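Local coordinates for winged BEAN albumin 1 (PDB 1WBA), which serves as a 2S storage protein of winged bean seeds and belongs to the Kunitz-type protease inhibitor family, at residues A[55-60]-A[78-83]; A[128-133]-A[167-172]. All coordinates share one frame; numbering follows the deposited sequence.

Contact 1: A[55-60]-A[78-83]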
# COMPACT_ATOMS: atom_id res chain seq x y z
N TYR A 55 10.85 -2.20 -0.50
CA TYR A 55 10.45 -3.02 -1.64
C TYR A 55 9.68 -2.22 -2.71
O TYR A 55 8.83 -1.37 -2.39
CB TYR A 55 9.59 -4.21 -1.18
CG TYR A 55 10.30 -5.25 -0.33
CD1 TYR A 55 11.61 -5.66 -0.62
CD2 TYR A 55 9.65 -5.86 0.75
CE1 TYR A 55 12.24 -6.67 0.13
CE2 TYR A 55 10.27 -6.86 1.51
CZ TYR A 55 11.56 -7.25 1.20
OH TYR A 55 12.17 -8.23 1.94
N ALA A 56 9.96 -2.54 -3.97
CA ALA A 56 9.29 -1.88 -5.09
C ALA A 56 7.97 -2.61 -5.32
O ALA A 56 7.86 -3.81 -5.08
CB ALA A 56 10.15 -1.97 -6.34
N THR A 57 6.98 -1.87 -5.82
CA THR A 57 5.67 -2.42 -6.10
C THR A 57 5.16 -1.98 -7.48
O THR A 57 5.49 -0.89 -7.96
CB THR A 57 4.62 -1.88 -5.08
OG1 THR A 57 4.77 -0.46 -4.94
CG2 THR A 57 4.78 -2.53 -3.72
N SER A 58 4.41 -2.85 -8.14
CA SER A 58 3.77 -2.48 -9.40
C SER A 58 2.42 -1.93 -8.97
O SER A 58 1.80 -2.45 -8.02
CB SER A 58 3.52 -3.70 -10.29
OG SER A 58 4.74 -4.35 -10.55
N ILE A 59 1.99 -0.86 -9.63
CA ILE A 59 0.72 -0.22 -9.32
C ILE A 59 -0.09 -0.29 -10.63
O ILE A 59 0.33 0.25 -11.66
CB ILE A 59 0.94 1.23 -8.85
CG1 ILE A 59 1.86 1.23 -7.62
CG2 ILE A 59 -0.40 1.89 -8.53
CD1 ILE A 59 2.24 2.56 -7.11
N SER A 60 -1.20 -1.02 -10.59
CA SER A 60 -2.04 -1.25 -11.77
C SER A 60 -3.51 -0.95 -11.56
O SER A 60 -4.02 -1.09 -10.45
CB SER A 60 -1.94 -2.72 -12.18
OG SER A 60 -0.58 -3.13 -12.28
N LEU A 78 -7.14 0.49 -7.71
CA LEU A 78 -5.88 -0.16 -8.02
C LEU A 78 -5.63 -1.48 -7.34
O LEU A 78 -6.18 -1.77 -6.28
CB LEU A 78 -4.72 0.74 -7.57
CG LEU A 78 -4.83 2.22 -7.90
CD1 LEU A 78 -3.80 2.96 -7.07
CD2 LEU A 78 -4.65 2.45 -9.40
N LYS A 79 -4.70 -2.21 -7.93
CA LYS A 79 -4.21 -3.47 -7.42
C LYS A 79 -2.72 -3.16 -7.23
O LYS A 79 -2.10 -2.54 -8.10
CB LYS A 79 -4.41 -4.60 -8.43
CG LYS A 79 -3.78 -5.92 -8.00
CD LYS A 79 -4.37 -7.10 -8.77
CE LYS A 79 -5.72 -7.56 -8.18
NZ LYS A 79 -6.83 -6.54 -8.24
N ILE A 80 -2.17 -3.52 -6.07
CA ILE A 80 -0.76 -3.26 -5.78
C ILE A 80 -0.08 -4.58 -5.47
O ILE A 80 -0.62 -5.39 -4.73
CB ILE A 80 -0.60 -2.28 -4.59
CG1 ILE A 80 -1.24 -0.93 -4.93
CG2 ILE A 80 0.87 -2.08 -4.26
CD1 ILE A 80 -1.22 0.10 -3.82
N ASN A 81 1.07 -4.82 -6.08
CA ASN A 81 1.78 -6.06 -5.81
C ASN A 81 3.28 -5.85 -5.76
O ASN A 81 3.80 -4.92 -6.38
CB ASN A 81 1.41 -7.14 -6.84
CG ASN A 81 1.98 -6.88 -8.23
OD1 ASN A 81 3.15 -7.17 -8.50
ND2 ASN A 81 1.16 -6.35 -9.13
N PHE A 82 3.99 -6.65 -4.97
CA PHE A 82 5.44 -6.51 -4.88
C PHE A 82 6.06 -6.92 -6.22
O PHE A 82 5.67 -7.91 -6.83
CB PHE A 82 6.00 -7.32 -3.71
CG PHE A 82 5.67 -6.73 -2.38
CD1 PHE A 82 6.32 -5.59 -1.95
CD2 PHE A 82 4.67 -7.29 -1.58
CE1 PHE A 82 5.99 -4.99 -0.73
CE2 PHE A 82 4.32 -6.70 -0.36
CZ PHE A 82 4.98 -5.55 0.07
N ALA A 83 7.03 -6.14 -6.66
CA ALA A 83 7.64 -6.36 -7.96
C ALA A 83 8.93 -7.14 -7.96
O ALA A 83 9.35 -7.67 -8.98
CB ALA A 83 7.85 -5.02 -8.65
O HOH W 1 -0.30 -4.41 -9.63
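Tyr55 and Phe82 meet at one end of this antiparallel strand pair: the edge of the Tyr55 ring is turned toward the face of the Phe82 ring in an offset edge-to-face pair, with centroids 5.8 Å apart and planes at 82°. The closest atoms are not those of two rings, however, since Tyr55 CB lies 3.6 Å from Phe82 CD1. The first torsion of Phe82 (chi1 -72°) puts CG beside the backbone N. Although its CB points away from 55-60, the ring comes back toward that strand, and Thr57 CG2 also touches CD1. On the face carrying Ile59 and Ile80, Ile59 CG2 meets Leu78 CD1 at 3.9 Å, and Ile80 CG2 packs on Thr57 CB.

The backbones are held by five hydrogen bonds. Ser58 pairs both ways with Asn81, and Ser60 both ways with Lys79; Ala83 N adds a nearly straight bond to Ala56 O (2.9 Å, 174° at the hydrogen). On the face of Ser58, Ser60, Lys79 and Asn81, a water donates to Lys79 O at 3.0 Å and bonds to Ser60 OG.

Further out, Trp92 packs against Phe82, Thr57 and Ile80, His87 meets the Tyr55 ring, and Thr57 OG1 bonds to Tyr19 O. A buried apolar face (Ile59, Ile80) and a more exposed polar one fit a strand pair of the beta-trefoil fold of Kunitz-type inhibitors.

Contact 2: A[128-133]-A[167-172]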
# COMPACT_ATOMS: atom_id res chain seq x y z
N ARG A 128 3.51 16.47 -4.95
CA ARG A 128 3.92 15.09 -5.18
C ARG A 128 3.87 14.21 -3.93
O ARG A 128 4.57 13.19 -3.84
CB ARG A 128 5.33 15.04 -5.81
CG ARG A 128 5.47 15.91 -7.06
CD ARG A 128 6.93 16.11 -7.46
NE ARG A 128 7.04 17.13 -8.50
CZ ARG A 128 8.18 17.58 -9.03
NH1 ARG A 128 9.36 17.11 -8.62
NH2 ARG A 128 8.15 18.47 -10.01
N THR A 129 3.07 14.62 -2.95
CA THR A 129 2.90 13.83 -1.75
C THR A 129 1.46 13.25 -1.81
O THR A 129 0.50 13.94 -2.18
CB THR A 129 3.15 14.63 -0.45
OG1 THR A 129 2.19 15.67 -0.32
CG2 THR A 129 4.56 15.20 -0.44
N TYR A 130 1.32 11.97 -1.45
CA TYR A 130 0.04 11.28 -1.52
C TYR A 130 -0.25 10.43 -0.31
O TYR A 130 0.60 10.24 0.54
CB TYR A 130 0.05 10.38 -2.76
CG TYR A 130 0.17 11.18 -4.00
CD1 TYR A 130 -0.97 11.71 -4.60
CD2 TYR A 130 1.41 11.50 -4.53
CE1 TYR A 130 -0.88 12.56 -5.68
CE2 TYR A 130 1.52 12.35 -5.63
CZ TYR A 130 0.37 12.88 -6.20
OH TYR A 130 0.45 13.69 -7.30
N LYS A 131 -1.48 9.92 -0.25
CA LYS A 131 -1.88 9.01 0.82
C LYS A 131 -2.61 7.89 0.11
O LYS A 131 -3.10 8.06 -1.01
CB LYS A 131 -2.79 9.69 1.85
CG LYS A 131 -4.11 10.13 1.31
CD LYS A 131 -4.94 10.69 2.42
CE LYS A 131 -6.17 11.34 1.87
NZ LYS A 131 -7.10 11.73 2.96
N LEU A 132 -2.65 6.72 0.76
CA LEU A 132 -3.31 5.53 0.21
C LEU A 132 -4.60 5.26 0.98
O LEU A 132 -4.65 5.45 2.19
CB LEU A 132 -2.37 4.32 0.31
CG LEU A 132 -1.02 4.43 -0.41
CD1 LEU A 132 -0.19 3.16 -0.16
CD2 LEU A 132 -1.22 4.63 -1.89
N LEU A 133 -5.64 4.85 0.27
CA LEU A 133 -6.90 4.55 0.92
C LEU A 133 -7.30 3.15 0.49
O LEU A 133 -6.77 2.62 -0.48
CB LEU A 133 -7.99 5.55 0.51
CG LEU A 133 -7.75 7.04 0.84
CD1 LEU A 133 -7.34 7.80 -0.38
CD2 LEU A 133 -8.96 7.66 1.45
N VAL A 167 3.07 9.57 1.57
CA VAL A 167 4.17 8.98 0.82
C VAL A 167 4.48 9.70 -0.48
O VAL A 167 3.75 10.60 -0.91
CB VAL A 167 3.82 7.49 0.46
CG1 VAL A 167 3.50 6.70 1.72
CG2 VAL A 167 2.61 7.44 -0.48
N LYS A 168 5.58 9.27 -1.10
CA LYS A 168 6.04 9.73 -2.39
C LYS A 168 6.31 8.46 -3.18
O LYS A 168 6.65 7.43 -2.60
CB LYS A 168 7.33 10.53 -2.26
CG LYS A 168 7.17 12.02 -2.05
CD LYS A 168 8.53 12.68 -2.03
CE LYS A 168 8.42 14.18 -2.10
NZ LYS A 168 7.82 14.59 -3.40
N PHE A 169 6.15 8.52 -4.50
CA PHE A 169 6.41 7.37 -5.36
C PHE A 169 7.68 7.62 -6.15
O PHE A 169 7.78 8.59 -6.90
CB PHE A 169 5.24 7.15 -6.34
CG PHE A 169 3.92 6.87 -5.66
CD1 PHE A 169 3.60 5.58 -5.24
CD2 PHE A 169 3.01 7.89 -5.42
CE1 PHE A 169 2.40 5.31 -4.58
CE2 PHE A 169 1.81 7.64 -4.76
CZ PHE A 169 1.50 6.34 -4.34
N HIS A 170 8.68 6.76 -5.96
CA HIS A 170 9.94 6.89 -6.69
C HIS A 170 9.96 5.92 -7.84
O HIS A 170 9.73 4.72 -7.66
CB HIS A 170 11.12 6.66 -5.76
CG HIS A 170 11.30 7.76 -4.76
ND1 HIS A 170 10.55 7.85 -3.61
CD2 HIS A 170 12.09 8.86 -4.79
CE1 HIS A 170 10.87 8.96 -2.97
NE2 HIS A 170 11.80 9.59 -3.66
N ARG A 171 10.18 6.43 -9.04
CA ARG A 171 10.20 5.57 -10.22
C ARG A 171 11.33 4.56 -10.02
O ARG A 171 12.43 4.93 -9.60
CB ARG A 171 10.39 6.40 -11.50
CG ARG A 171 10.18 5.61 -12.78
N HIS A 172 11.02 3.29 -10.24
CA HIS A 172 11.99 2.23 -10.08
C HIS A 172 12.05 1.34 -11.33
O HIS A 172 10.98 1.09 -11.93
CB HIS A 172 11.66 1.42 -8.82
CG HIS A 172 12.18 0.02 -8.84
ND1 HIS A 172 11.57 -0.99 -9.57
CD2 HIS A 172 13.24 -0.56 -8.23
CE1 HIS A 172 12.23 -2.11 -9.41
NE2 HIS A 172 13.25 -1.88 -8.59
O HOH W 2 5.31 10.95 -5.55
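Tyr130 and Val167 form the backbone part of the contact, an antiparallel hydrogen-bonded pair. Tyr130 N reaches Val167 O at 2.8 Å, and the return bond from Val167 N to Tyr130 O is equally short and nearly straight. The strand segments then diverge, their directions 98° apart, and water 2 bridges the splay by donating to Arg128 O at 2.9 Å and accepting from Phe169 N.

The apolar contacts centre on Phe169. Its CE2 lies 3.8 Å from Tyr130 CB and also touches Tyr130 CD2; Tyr130 CG lies in plane at the phenylalanine's edge, while the two ring planes are oblique at 45°. Phe169 CZ meets Leu132 CD2 at 4.0 Å, the methyl approaching the ring edge. An alanine in place of Phe169 would probably open a gap beside Tyr130 and Leu132, leaving both without this apolar neighbour.

The aliphatic part of Lys168 lies against the Arg128 carbonyl, CG 3.4 Å from Arg128 O, and a bend at the end of the chain (chi4 -63°) leaves NZ 3.5 Å from Arg128 CB. The Tyr130 hydroxyl bonds instead to Tyr6 N, and Arg128 NH1 to Ala8 O, tying the N-terminal region to this part of the sheet. Such chemistry suggests that beyond the single bridge the strands are joined mainly by side-chain packing and a water.

Both contacts join antiparallel strands of the same sheet, and strand 17-23 connects them, pairing with 56-61 and with 166-171. Contact 1 is the more regular: its segments run at 157°, bury 571 Å² between them and lie half buried, with a polar face that is partly exposed. Contact 2 is mostly buried but smaller, 363 Å², consistent with its segments diverging after a single bridge; two direct backbone bonds cross it, against five in contact 1. Their centres are 12 Å apart, yet they touch directly: Ile59 CD1 meets Phe169 CE1 at 3.7 Å, joining the apolar face of contact 1 to the Phe169 ring of contact 2, and Ala56 packs against His172.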